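Local coordinates for major allergen DAU C 1 (Daucus carota, PDB 2WQL), which belongs to the Bet v 1 family of pathogenesis-related plant defence proteins, is a major carrot allergen, and may, like relatives, bind small ligands such as abscisic acid, at the interface of chains A and B and the interface of chains A and C. Sequence-based numbering; all coordinates share one arbitrary frame. Chains: chain A/B/C, Major allergen DAU C 1.

Contact 1: the interface of chains A and B. Residues chain A 141-142, 145-146, 149; chain B 138-139, 141-142, 145.
A:Ala142 and B:Ala142 face each other where two copies of the same helix meet, with their CA atoms 4.2 Å apart. Each methyl points at the other chain's backbone: A:Ala142 CB sits 3.6 Å from B:Ala142 O, and the B methyl lies against A:Ala142 O and the A:Ala146 backbone in return. No larger side chain stands between the two backbones here, which probably lets the helices come so close.

On either side of this alanine pair, a lysine and a threonine meet twice, related by the two-fold. A:Lys145 crosses B:Thr141 obliquely, its CG lying 3.9 Å from the CG2 methyl, and B:Lys145 does the same to A:Thr141 at 3.8 Å between CG and CG2. In A:Thr141 the methyl is anti to the backbone N (OG1 chi1 -57°), which presents CG2 to the lysine and turns the hydroxyl away from it. The lysines touch through the base of the chain, CB and CG; a bend at chi2 (-63° in A:Lys145) then carries the straight outer part and its amine away from the opposing helix. Their contribution here is thus aliphatic packing. Further along, A:Ala149 CB meets B:Ala138 CB methyl to methyl at 3.7 Å, while B:Gln139 only brushes the margin.

All the residues belong to helix 130-153, the long C-terminal helix that packs across the beta-sheet of the Bet v 1 fold. The two copies run roughly antiparallel and touch along their outward faces. The protein is a homodimer, and this two-fold contact is a plausible candidate for its interface, though the structure alone does not prove it.

Contact 2: the interface of chains A and C. Residues chain A 77-79, 103-106; chain C 115, 117.
The side-chain amine of C:Lys115 is gripped by two backbone carbonyls of chain A. NZ donates to A:Ala78 O at 2.7 Å and to A:Val104 O at 2.9 Å, and the two carbonyls reach the nitrogen from different directions, about 106° apart. They meet the amine differently. A:Val104 O points almost straight at it, with a C=O...N angle of 163°. At A:Ala78 O the amine instead stands well above the carbonyl plane, away from the lone-pair directions.

The lysine reaches this point as a straight rod. Its CG is anti to the backbone N (chi1 -178°) and the chain stays extended to the end, so NZ is delivered as far from strand 112-122 of chain C as the side chain allows. On the way in, CD passes A:Val103 CG2 at 3.7 Å, the two side chains crossing at a slant. Beyond the tip lies A:Leu79, whose CB is 3.6 Å from NZ, with CG and CD1 at similar range, so a hydrophobic side chain backs the amine while the carbonyls bind it. These carbonyl oxygens would help to stabilise the probable positive charge.

Two residues on, C:Thr117 lies against the neighbouring peptide. Its OG1 makes a weak hydrogen bond to A:Glu77 O at 3.3 Å, and its CB and CG2 rest near the same oxygen.

On chain A the site combines the turn joining strands 66-75 and 80-87 with the end of strand 95-106. C:Lys115 is therefore wedged between a hairpin turn and a strand terminus, projecting from the sheet of its own subunit. This contact is not an exact two-fold and may arise from packing.

Contact 1: the interface of chains A and B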
ATOM      1  N   THR A 141      16.867 -12.102  -4.247  1.00 23.14           N
ATOM      2  CA  THR A 141      16.576 -11.421  -3.000  1.00 22.50           C
ATOM      3  C   THR A 141      17.656 -11.755  -1.974  1.00 22.14           C
ATOM      4  O   THR A 141      18.136 -10.886  -1.284  1.00 21.85           O
ATOM      5  CB  THR A 141      15.169 -11.790  -2.476  1.00 22.41           C
ATOM      6  OG1 THR A 141      14.201 -11.479  -3.477  1.00 21.71           O
ATOM      7  CG2 THR A 141      14.837 -11.020  -1.208  1.00 21.87           C
ATOM      8  N   ALA A 142      18.045 -13.021  -1.899  1.00 22.05           N
ATOM      9  CA  ALA A 142      19.112 -13.460  -0.990  1.00 22.15           C
ATOM     10  C   ALA A 142      20.390 -12.656  -1.213  1.00 22.57           C
ATOM     11  O   ALA A 142      21.016 -12.187  -0.272  1.00 22.29           O
ATOM     12  CB  ALA A 142      19.398 -14.950  -1.163  1.00 21.63           C
ATOM     13  N   LYS A 145      19.970  -8.875  -0.285  1.00 23.36           N
ATOM     14  CA  LYS A 145      19.977  -8.642   1.144  1.00 23.30           C
ATOM     15  C   LYS A 145      21.342  -8.873   1.782  1.00 23.04           C
ATOM     16  O   LYS A 145      21.678  -8.251   2.786  1.00 22.85           O
ATOM     17  CB  LYS A 145      18.902  -9.496   1.825  1.00 23.60           C
ATOM     18  CG  LYS A 145      17.456  -9.045   1.531  1.00 24.54           C
ATOM     19  CD  LYS A 145      17.186  -7.633   2.057  1.00 25.93           C
ATOM     20  CE  LYS A 145      15.710  -7.223   1.985  1.00 26.17           C
ATOM     21  NZ  LYS A 145      15.536  -5.796   2.465  1.00 25.26           N
ATOM     22  N   ALA A 146      22.134  -9.770   1.216  1.00 23.00           N
ATOM     23  CA  ALA A 146      23.504  -9.943   1.684  1.00 22.70           C
ATOM     24  C   ALA A 146      24.279  -8.648   1.417  1.00 22.79           C
ATOM     25  O   ALA A 146      25.074  -8.207   2.241  1.00 22.73           O
ATOM     26  CB  ALA A 146      24.168 -11.136   0.999  1.00 22.37           C
ATOM     27  N   ALA A 149      23.221  -5.868   3.802  1.00 23.54           N
ATOM     28  CA  ALA A 149      23.913  -6.061   5.069  1.00 23.15           C
ATOM     29  C   ALA A 149      25.312  -5.456   5.033  1.00 23.16           C
ATOM     30  O   ALA A 149      25.739  -4.790   5.973  1.00 22.81           O
ATOM     31  CB  ALA A 149      23.982  -7.526   5.398  1.00 22.84           C
TER
ATOM     32  N   ALA B 138      18.945  -7.757   7.737  1.00 24.28           N
ATOM     33  CA  ALA B 138      19.384  -7.985   6.375  1.00 24.07           C
ATOM     34  C   ALA B 138      19.991  -9.375   6.261  1.00 24.23           C
ATOM     35  O   ALA B 138      19.671 -10.125   5.345  1.00 24.36           O
ATOM     36  CB  ALA B 138      20.380  -6.933   5.945  1.00 23.48           C
ATOM     37  N   GLN B 139      20.846  -9.727   7.205  1.00 24.44           N
ATOM     38  CA  GLN B 139      21.597 -10.954   7.110  1.00 24.93           C
ATOM     39  C   GLN B 139      20.720 -12.186   7.355  1.00 24.62           C
ATOM     40  O   GLN B 139      20.875 -13.201   6.688  1.00 24.21           O
ATOM     41  CB  GLN B 139      22.762 -10.893   8.088  1.00 25.58           C
ATOM     42  CG  GLN B 139      23.728 -12.075   8.009  1.00 27.78           C
ATOM     43  CD  GLN B 139      25.159 -11.645   8.265  1.00 30.46           C
ATOM     44  OE1 GLN B 139      25.800 -11.015   7.396  1.00 30.13           O
ATOM     45  NE2 GLN B 139      25.675 -11.979   9.460  1.00 30.99           N
ATOM     46  N   THR B 141      17.482 -12.223   6.724  1.00 23.10           N
ATOM     47  CA  THR B 141      16.625 -12.293   5.546  1.00 22.61           C
ATOM     48  C   THR B 141      17.385 -12.926   4.377  1.00 22.37           C
ATOM     49  O   THR B 141      16.834 -13.752   3.649  1.00 22.22           O
ATOM     50  CB  THR B 141      16.071 -10.893   5.142  1.00 22.59           C
ATOM     51  OG1 THR B 141      15.335 -10.327   6.238  1.00 21.74           O
ATOM     52  CG2 THR B 141      15.129 -10.994   3.947  1.00 21.85           C
ATOM     53  N   ALA B 142      18.651 -12.554   4.220  1.00 22.16           N
ATOM     54  CA  ALA B 142      19.522 -13.151   3.201  1.00 22.26           C
ATOM     55  C   ALA B 142      19.582 -14.662   3.344  1.00 22.53           C
ATOM     56  O   ALA B 142      19.394 -15.382   2.372  1.00 22.41           O
ATOM     57  CB  ALA B 142      20.924 -12.560   3.281  1.00 21.73           C
ATOM     58  N   LYS B 145      16.158 -16.393   2.644  1.00 23.27           N
ATOM     59  CA  LYS B 145      15.812 -16.459   1.225  1.00 23.42           C
ATOM     60  C   LYS B 145      16.674 -17.438   0.454  1.00 23.12           C
ATOM     61  O   LYS B 145      16.229 -18.016  -0.516  1.00 22.80           O
ATOM     62  CB  LYS B 145      15.863 -15.064   0.587  1.00 23.58           C
ATOM     63  CG  LYS B 145      14.719 -14.132   1.043  1.00 24.54           C
ATOM     64  CD  LYS B 145      13.337 -14.681   0.642  1.00 25.88           C
ATOM     65  CE  LYS B 145      12.191 -13.694   0.895  1.00 26.18           C
ATOM     66  NZ  LYS B 145      10.843 -14.303   0.585  1.00 25.10           N
TER

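Contact 2: the interface of chains A and C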
ATOM      1  N   GLU A  77      22.881   8.301 -13.004  1.00 26.21           N
ATOM      2  CA  GLU A  77      22.114   9.413 -12.489  1.00 26.63           C
ATOM      3  C   GLU A  77      20.674   9.011 -12.200  1.00 25.91           C
ATOM      4  O   GLU A  77      20.086   9.446 -11.212  1.00 26.21           O
ATOM      5  CB  GLU A  77      22.156  10.556 -13.496  1.00 27.46           C
ATOM      6  CG  GLU A  77      23.568  11.119 -13.734  1.00 30.87           C
ATOM      7  CD  GLU A  77      24.150  11.826 -12.495  1.00 36.12           C
ATOM      8  OE1 GLU A  77      23.377  12.139 -11.547  1.00 40.23           O
ATOM      9  OE2 GLU A  77      25.381  12.076 -12.468  1.00 38.72           O
ATOM     10  N   ALA A  78      20.114   8.158 -13.052  1.00 25.03           N
ATOM     11  CA  ALA A  78      18.742   7.713 -12.900  1.00 24.44           C
ATOM     12  C   ALA A  78      18.594   6.474 -12.029  1.00 24.18           C
ATOM     13  O   ALA A  78      17.473   6.112 -11.700  1.00 24.46           O
ATOM     14  CB  ALA A  78      18.146   7.461 -14.241  1.00 24.17           C
ATOM     15  N   LEU A  79      19.716   5.847 -11.655  1.00 23.75           N
ATOM     16  CA  LEU A  79      19.741   4.586 -10.922  1.00 23.31           C
ATOM     17  C   LEU A  79      18.960   3.475 -11.662  1.00 23.69           C
ATOM     18  O   LEU A  79      18.142   2.772 -11.062  1.00 23.55           O
ATOM     19  CB  LEU A  79      19.193   4.777  -9.508  1.00 23.18           C
ATOM     20  CG  LEU A  79      19.678   6.006  -8.727  1.00 23.01           C
ATOM     21  CD1 LEU A  79      19.118   6.000  -7.319  1.00 19.84           C
ATOM     22  CD2 LEU A  79      21.206   6.100  -8.721  1.00 21.00           C
ATOM     23  N   VAL A 103      15.215  -0.572 -11.961  1.00 24.63           N
ATOM     24  CA  VAL A 103      15.310   0.813 -11.526  1.00 24.52           C
ATOM     25  C   VAL A 103      15.201   0.852 -10.001  1.00 24.11           C
ATOM     26  O   VAL A 103      14.411   0.131  -9.429  1.00 24.36           O
ATOM     27  CB  VAL A 103      14.230   1.694 -12.204  1.00 24.57           C
ATOM     28  CG1 VAL A 103      12.826   1.250 -11.795  1.00 24.51           C
ATOM     29  CG2 VAL A 103      14.449   3.172 -11.895  1.00 24.71           C
ATOM     30  N   VAL A 104      16.020   1.672  -9.354  1.00 23.83           N
ATOM     31  CA  VAL A 104      15.972   1.837  -7.905  1.00 23.44           C
ATOM     32  C   VAL A 104      15.294   3.173  -7.629  1.00 23.59           C
ATOM     33  O   VAL A 104      15.791   4.204  -8.037  1.00 23.56           O
ATOM     34  CB  VAL A 104      17.375   1.830  -7.279  1.00 23.05           C
ATOM     35  CG1 VAL A 104      17.271   1.778  -5.796  1.00 22.03           C
ATOM     36  CG2 VAL A 104      18.184   0.660  -7.787  1.00 22.72           C
ATOM     37  N   VAL A 105      14.153   3.168  -6.954  1.00 23.74           N
ATOM     38  CA  VAL A 105      13.451   4.429  -6.713  1.00 24.19           C
ATOM     39  C   VAL A 105      13.430   4.776  -5.224  1.00 24.38           C
ATOM     40  O   VAL A 105      13.269   3.894  -4.393  1.00 24.53           O
ATOM     41  CB  VAL A 105      11.996   4.447  -7.305  1.00 24.06           C
ATOM     42  CG1 VAL A 105      11.906   3.616  -8.564  1.00 23.70           C
ATOM     43  CG2 VAL A 105      10.997   3.974  -6.303  1.00 24.38           C
ATOM     44  N   PRO A 106      13.617   6.061  -4.882  1.00 24.62           N
ATOM     45  CA  PRO A 106      13.601   6.442  -3.471  1.00 25.06           C
ATOM     46  C   PRO A 106      12.219   6.476  -2.860  1.00 25.44           C
ATOM     47  O   PRO A 106      11.224   6.611  -3.568  1.00 25.89           O
ATOM     48  CB  PRO A 106      14.214   7.844  -3.467  1.00 24.87           C
ATOM     49  CG  PRO A 106      14.078   8.329  -4.833  1.00 25.01           C
ATOM     50  CD  PRO A 106      14.124   7.144  -5.733  1.00 24.65           C
TER
ATOM     51  N   LYS C 115      11.136   7.597 -14.956  1.00 24.92           N
ATOM     52  CA  LYS C 115      11.848   8.197 -13.839  1.00 24.93           C
ATOM     53  C   LYS C 115      12.660   9.372 -14.317  1.00 25.08           C
ATOM     54  O   LYS C 115      13.345   9.292 -15.320  1.00 25.18           O
ATOM     55  CB  LYS C 115      12.770   7.197 -13.144  1.00 24.92           C
ATOM     56  CG  LYS C 115      13.483   7.809 -11.932  1.00 24.61           C
ATOM     57  CD  LYS C 115      14.311   6.819 -11.134  1.00 24.37           C
ATOM     58  CE  LYS C 115      15.179   7.555 -10.111  1.00 25.01           C
ATOM     59  NZ  LYS C 115      16.195   6.709  -9.410  1.00 24.45           N
ATOM     60  N   THR C 117      15.438  12.311 -12.688  1.00 26.04           N
ATOM     61  CA  THR C 117      16.236  12.865 -11.609  1.00 25.94           C
ATOM     62  C   THR C 117      16.651  14.257 -12.022  1.00 25.57           C
ATOM     63  O   THR C 117      17.158  14.440 -13.114  1.00 25.70           O
ATOM     64  CB  THR C 117      17.491  12.017 -11.344  1.00 26.15           C
ATOM     65  OG1 THR C 117      17.098  10.713 -10.883  1.00 26.50           O
ATOM     66  CG2 THR C 117      18.357  12.666 -10.288  1.00 25.87           C
TER

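Chain A takes part in both contacts, using different parts of its fold: contact 1 engages its C-terminal helix 130-153, contact 2 a hairpin turn and the end of strand 95-106. The centres of their C-alpha atoms are about 22 Å apart, and they share no residue. Chain A thus bridges B and C, one neighbour meeting it helix to helix and the other through strand 112-122. Contact 1 belongs to a two-fold interface and contact 2 lies in one that is not an exact two-fold, so the six-chain deposited assembly combines different kinds of junction. How much of it exists in solution the structure alone does not show.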